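PDB 1SR4: cytolethal distending toxin subunit A from Haemophilus ducreyi, which is a lectin-like, carbohydrate-binding subunit that probably pairs with CdtC to deliver the genotoxic CdtB subunit into host cells. Local coordinates for residues A[64-68]-A[164-168]; A[102-106]-A[135-141]; A[116-120]-A[130-134]. One frame throughout, in Å; residues are numbered along the deposited sequence.

Interaction 1 of 3, residues A[64-68]-A[164-168]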
# COMPACT_ATOMS: atom_id res chain seq x y z
N MET A 64 -6.77 13.60 3.87
CA MET A 64 -8.06 13.74 4.54
C MET A 64 -7.95 13.70 6.05
O MET A 64 -7.33 12.80 6.61
CB MET A 64 -8.99 12.60 4.07
CG MET A 64 -10.38 12.62 4.73
SD MET A 64 -11.39 11.12 4.44
CE MET A 64 -11.73 11.17 2.68
N GLY A 65 -8.56 14.68 6.72
CA GLY A 65 -8.53 14.70 8.17
C GLY A 65 -9.57 13.73 8.69
O GLY A 65 -10.38 13.19 7.93
N GLN A 66 -9.58 13.52 10.00
CA GLN A 66 -10.51 12.56 10.60
C GLN A 66 -11.97 12.96 10.48
O GLN A 66 -12.88 12.14 10.69
CB GLN A 66 -10.13 12.33 12.05
CG GLN A 66 -8.74 11.73 12.21
CD GLN A 66 -8.72 10.71 13.31
OE1 GLN A 66 -9.04 9.54 13.09
NE2 GLN A 66 -8.36 11.14 14.51
N ASN A 67 -12.18 14.23 10.13
CA ASN A 67 -13.52 14.79 9.98
C ASN A 67 -13.91 14.82 8.49
O ASN A 67 -14.96 15.37 8.12
CB ASN A 67 -13.56 16.21 10.57
CG ASN A 67 -12.63 17.16 9.84
OD1 ASN A 67 -11.83 16.75 9.00
ND2 ASN A 67 -12.72 18.45 10.18
N GLY A 68 -13.07 14.20 7.66
CA GLY A 68 -13.33 14.13 6.22
C GLY A 68 -12.87 15.33 5.42
O GLY A 68 -12.96 15.33 4.18
N THR A 164 -1.62 20.53 11.95
CA THR A 164 -2.70 20.41 12.93
C THR A 164 -3.99 21.04 12.43
O THR A 164 -3.96 22.01 11.67
CB THR A 164 -2.25 21.15 14.22
OG1 THR A 164 -0.95 20.69 14.59
CG2 THR A 164 -3.24 20.93 15.37
N TYR A 165 -5.13 20.50 12.86
CA TYR A 165 -6.42 21.05 12.44
C TYR A 165 -7.48 20.76 13.48
O TYR A 165 -7.29 19.90 14.34
CB TYR A 165 -6.85 20.44 11.09
CG TYR A 165 -7.09 18.95 11.17
CD1 TYR A 165 -8.37 18.43 11.38
CD2 TYR A 165 -6.02 18.07 11.07
CE1 TYR A 165 -8.58 17.05 11.48
CE2 TYR A 165 -6.21 16.69 11.17
CZ TYR A 165 -7.48 16.18 11.38
OH TYR A 165 -7.64 14.82 11.52
N ASN A 166 -8.60 21.48 13.41
CA ASN A 166 -9.70 21.25 14.33
C ASN A 166 -10.76 20.40 13.65
O ASN A 166 -11.39 20.84 12.71
CB ASN A 166 -10.32 22.59 14.75
CG ASN A 166 -10.70 23.46 13.55
OD1 ASN A 166 -9.87 23.74 12.67
ND2 ASN A 166 -11.96 23.91 13.51
N PRO A 167 -10.95 19.16 14.11
CA PRO A 167 -11.95 18.26 13.53
C PRO A 167 -13.33 18.94 13.61
O PRO A 167 -14.06 18.99 12.62
CB PRO A 167 -11.88 17.04 14.45
CG PRO A 167 -10.43 16.97 14.80
CD PRO A 167 -10.09 18.45 15.07
N VAL A 168 -13.67 19.46 14.79
CA VAL A 168 -14.96 20.13 14.98
C VAL A 168 -14.90 21.58 14.51
O VAL A 168 -13.97 22.32 14.84
CB VAL A 168 -15.40 20.08 16.47
CG1 VAL A 168 -16.64 20.92 16.68
CG2 VAL A 168 -15.70 18.64 16.87
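Strand 62-65 enters the contact through M64, which faces away from 164-168; its side chain lies against Y194 of strand 189-196 and R23 of the neighbouring CdtC subunit. At G65 the chain starts a type I turn, closed by the G68 N to G65 O hydrogen bond. The Y165 ring ends against this corner, its OH 3.5 Å from G65 CA, and a CB on G65 would collide with CE1 of that ring, so the absence of a side chain makes room for the tyrosine. Q66 makes the first hydrogen bond across the segments: its backbone N donates to Y165 OH at 2.8 Å, nearly in line. The same hydroxyl also bonds T192 O, which ties it to strand 189-196. The Q66 carboxamide runs elsewhere, to Y194 and D190, and to G151 O of CdtC. N67, the turn residue pointing toward the other segment, makes the second, ND2 to P167 O at 2.8 Å; ND2 also bonds S174 OG, while N67 CB and P167 CB pack at 4.3 Å. G68 then ends the turn with positive phi, a conformation that suits glycine. Two loops leaving strand ends are thus joined by the hydroxyl of the buried Y165 and the carboxamide of N67, bringing together distant parts of the chain within the beta-trefoil fold of this ricin-like CdtA domain, beside its interface with CdtC.

Interaction 2 of 3, residues A[102-106]-A[135-141]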
# COMPACT_ATOMS: atom_id res chain seq x y z
N GLU A 102 5.19 13.12 -4.16
CA GLU A 102 6.46 12.66 -4.72
C GLU A 102 7.57 12.70 -3.68
O GLU A 102 7.50 13.46 -2.71
CB GLU A 102 6.94 13.56 -5.86
CG GLU A 102 5.90 13.97 -6.84
CD GLU A 102 6.46 14.82 -7.97
OE1 GLU A 102 7.35 15.67 -7.71
OE2 GLU A 102 6.00 14.67 -9.11
N PRO A 103 8.61 11.88 -3.88
CA PRO A 103 9.71 11.89 -2.92
C PRO A 103 10.36 13.26 -3.06
O PRO A 103 10.32 13.86 -4.13
CB PRO A 103 10.62 10.77 -3.42
CG PRO A 103 9.62 9.77 -3.92
CD PRO A 103 8.68 10.66 -4.71
N GLY A 104 10.93 13.76 -1.98
CA GLY A 104 11.58 15.06 -2.05
C GLY A 104 13.04 14.89 -2.40
O GLY A 104 13.49 13.81 -2.78
N LYS A 105 13.79 15.97 -2.27
CA LYS A 105 15.21 15.97 -2.54
C LYS A 105 15.90 15.05 -1.55
O LYS A 105 16.79 14.28 -1.92
CB LYS A 105 15.75 17.39 -2.41
CG LYS A 105 17.26 17.54 -2.53
CD LYS A 105 17.65 18.95 -2.07
CE LYS A 105 19.07 19.32 -2.45
NZ LYS A 105 19.36 20.74 -2.08
N HIS A 106 15.50 15.13 -0.28
CA HIS A 106 16.11 14.31 0.76
C HIS A 106 15.44 12.96 0.94
O HIS A 106 14.24 12.82 0.73
CB HIS A 106 16.10 15.06 2.09
CG HIS A 106 16.89 16.33 2.08
ND1 HIS A 106 16.51 17.43 1.35
CD2 HIS A 106 18.05 16.66 2.68
CE1 HIS A 106 17.40 18.39 1.51
NE2 HIS A 106 18.35 17.95 2.32
N LEU A 135 12.79 21.76 -5.61
CA LEU A 135 13.35 20.66 -4.84
C LEU A 135 14.38 21.16 -3.83
O LEU A 135 14.78 20.41 -2.95
CB LEU A 135 13.98 19.62 -5.78
CG LEU A 135 13.02 18.75 -6.59
CD1 LEU A 135 13.77 18.02 -7.70
CD2 LEU A 135 12.33 17.75 -5.67
N ASP A 136 14.80 22.41 -3.97
CA ASP A 136 15.79 22.97 -3.05
C ASP A 136 15.18 23.70 -1.86
O ASP A 136 15.90 24.27 -1.04
CB ASP A 136 16.74 23.90 -3.80
CG ASP A 136 17.51 23.17 -4.87
OD1 ASP A 136 18.04 22.07 -4.58
OD2 ASP A 136 17.60 23.68 -6.01
N LYS A 137 13.86 23.70 -1.77
CA LYS A 137 13.21 24.38 -0.64
C LYS A 137 12.82 23.35 0.42
O LYS A 137 11.85 22.58 0.24
CB LYS A 137 11.97 25.14 -1.11
CG LYS A 137 12.25 26.37 -1.99
CD LYS A 137 10.93 27.00 -2.47
CE LYS A 137 11.16 28.05 -3.58
NZ LYS A 137 9.88 28.45 -4.26
N LEU A 138 13.55 23.32 1.53
CA LEU A 138 13.27 22.39 2.61
C LEU A 138 11.84 22.56 3.15
O LEU A 138 11.21 21.59 3.57
CB LEU A 138 14.28 22.58 3.75
CG LEU A 138 14.39 21.43 4.75
CD1 LEU A 138 14.85 20.16 4.01
CD2 LEU A 138 15.39 21.78 5.87
N ALA A 139 11.33 23.80 3.12
CA ALA A 139 9.97 24.07 3.62
C ALA A 139 8.88 23.33 2.82
O ALA A 139 7.73 23.26 3.26
CB ALA A 139 9.69 25.58 3.62
N GLN A 140 9.22 22.82 1.65
CA GLN A 140 8.25 22.08 0.85
C GLN A 140 8.41 20.56 1.03
O GLN A 140 7.74 19.76 0.36
CB GLN A 140 8.38 22.44 -0.64
CG GLN A 140 7.94 23.87 -0.94
CD GLN A 140 8.06 24.24 -2.40
OE1 GLN A 140 8.48 23.43 -3.23
NE2 GLN A 140 7.68 25.46 -2.71
N GLU A 141 9.29 20.17 1.95
CA GLU A 141 9.52 18.76 2.23
C GLU A 141 8.89 18.37 3.55
O GLU A 141 8.99 19.11 4.54
CB GLU A 141 11.02 18.46 2.27
CG GLU A 141 11.72 18.51 0.91
CD GLU A 141 13.08 17.83 0.95
OE1 GLU A 141 13.14 16.60 0.75
OE2 GLU A 141 14.08 18.52 1.20
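The E141 carboxylate receives two bonds from H106: the backbone N donates to OE1 at 3.0 Å with good geometry, and ring ND1 makes a weak hydrogen bond to OE2 at 2.7 Å. K105, fully extended, adds a salt bridge from its NZ to D136 OD1 at 3.1 Å. G104 lets the acid come close, its CA being 3.6 Å from E141 OE1, where a CB would clash. These bonds join the loop after strand 99-103 to the connection between strands 127-131 and 142-146, in the ricin-type beta-trefoil domain; that connection contains a 3-10 turn at 138-140, with E141 N bonded to L138 O. Around the polar centre, K105 CB packs on L135 O at 3.2 Å, and L135 CD2 lies 4.4 Å from G104 C. L138 CD1 sits over one face of the H106 ring, 4.0 Å from its CE1. At the outer edge, R261 of the neighbouring CdtB subunit forms a salt bridge with E102 and packs on L135.

Interaction 3 of 3, residues A[116-120]-A[130-134]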
# COMPACT_ATOMS: atom_id res chain seq x y z
N SER A 116 -4.22 20.80 -10.07
CA SER A 116 -4.69 21.87 -10.93
C SER A 116 -3.70 22.99 -11.16
O SER A 116 -3.49 23.41 -12.30
CB SER A 116 -5.97 22.48 -10.35
OG SER A 116 -6.39 23.60 -11.11
N LEU A 117 -3.08 23.46 -10.09
CA LEU A 117 -2.17 24.60 -10.18
C LEU A 117 -0.68 24.31 -10.34
O LEU A 117 0.08 25.19 -10.71
CB LEU A 117 -2.38 25.50 -8.97
CG LEU A 117 -3.84 25.96 -8.76
CD1 LEU A 117 -3.94 26.75 -7.45
CD2 LEU A 117 -4.29 26.84 -9.93
N GLY A 118 -0.26 23.08 -10.05
CA GLY A 118 1.15 22.75 -10.20
C GLY A 118 2.04 23.36 -9.13
O GLY A 118 3.26 23.26 -9.22
N THR A 119 1.45 23.99 -8.13
CA THR A 119 2.25 24.58 -7.05
C THR A 119 2.48 23.52 -5.95
O THR A 119 1.85 22.45 -5.96
CB THR A 119 1.57 25.84 -6.44
OG1 THR A 119 0.20 25.56 -6.12
CG2 THR A 119 1.61 27.00 -7.43
N CYS A 120 3.36 23.82 -5.01
CA CYS A 120 3.70 22.89 -3.94
C CYS A 120 3.28 23.35 -2.55
O CYS A 120 3.29 24.56 -2.26
CB CYS A 120 5.21 22.63 -3.93
SG CYS A 120 5.71 21.42 -5.18
N HIS A 130 0.78 27.47 -0.61
CA HIS A 130 1.20 26.75 -1.80
C HIS A 130 2.03 27.78 -2.57
O HIS A 130 1.70 28.97 -2.57
CB HIS A 130 0.00 26.22 -2.62
CG HIS A 130 -0.85 27.29 -3.24
ND1 HIS A 130 -0.85 27.55 -4.59
CD2 HIS A 130 -1.77 28.12 -2.69
CE1 HIS A 130 -1.73 28.50 -4.85
NE2 HIS A 130 -2.30 28.87 -3.72
N ASP A 131 3.12 27.34 -3.19
CA ASP A 131 3.98 28.24 -3.96
C ASP A 131 4.75 27.45 -5.00
O ASP A 131 4.69 26.21 -5.04
CB ASP A 131 4.97 28.97 -3.03
CG ASP A 131 5.52 30.27 -3.64
OD1 ASP A 131 5.09 30.68 -4.74
OD2 ASP A 131 6.38 30.91 -3.00
N ILE A 132 5.48 28.17 -5.84
CA ILE A 132 6.26 27.56 -6.90
C ILE A 132 7.13 26.45 -6.33
O ILE A 132 7.81 26.62 -5.32
CB ILE A 132 7.12 28.63 -7.61
CG1 ILE A 132 6.19 29.64 -8.30
CG2 ILE A 132 8.02 27.98 -8.67
CD1 ILE A 132 6.75 31.04 -8.38
N CYS A 133 7.09 25.30 -6.98
CA CYS A 133 7.86 24.14 -6.55
C CYS A 133 9.35 24.27 -6.76
O CYS A 133 9.81 24.79 -7.79
CB CYS A 133 7.37 22.90 -7.28
SG CYS A 133 5.63 22.42 -6.96
N SER A 134 10.12 23.80 -5.79
CA SER A 134 11.56 23.81 -5.91
C SER A 134 12.10 22.73 -5.01
O SER A 134 11.90 22.77 -3.81
CB SER A 134 12.15 25.14 -5.49
OG SER A 134 13.56 25.03 -5.51
O HOH W 1 5.20 25.07 -9.32
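C120, C133 and H130 lose the most surface here. The two cysteines are joined by a disulfide, SG to SG 2.0 Å with a chi3 of 99°, which fastens the start of strand 120-124 to the loop that follows strand 127-131. Next to it the backbones form a hydrogen-bonded antiparallel pair: C120 N donates to D131 O at 2.7 Å and D131 N to C120 O at 2.9 Å. The carbonyl of C120 also accepts a CA-H...O contact from H130, CA to O 3.1 Å. C133 has already left the strand, and its SG lies 3.4 Å from G118 O; a water extends this side of the contact, donating to G118 O and accepting from C133 N. H130 meets T119, whose OG1 lies 2.7 Å from ND1 of the imidazole in a hydrogen bond near the plane of the ring. L117 CD1 approaches CE1 of the same ring at 3.8 Å, and both L117 and H130 touch V73 of strand 69-73. The carboxylate of D131 is held by a salt bridge to R79, within the region 74-85 thought to mediate binding to target cells. Together these bonds close the base of the two-stranded antiparallel hairpin 120-124/127-131, a disulfide-braced hairpin within the ricin B-type lectin region of a beta-trefoil.

Along the chain the three contacts are nested: interaction 3 lies inside the loop closed by interaction 2, and both lie inside the loop closed by interaction 1. Interactions 2 and 3 are neighbours, their centres 12 Å apart, and they touch where the side chains of Q140 and K137 meet the I132 carbonyl, so the 135-141 connection folds back on the residues that follow strand 127-131. Interaction 1 stands apart, its centre 25 Å from that of interaction 2 and 23 Å from that of interaction 3. All three belong to one beta-trefoil domain, with interaction 1 bordering CdtC and interaction 2 bordering CdtB, so this one domain contacts both partners in the toxin.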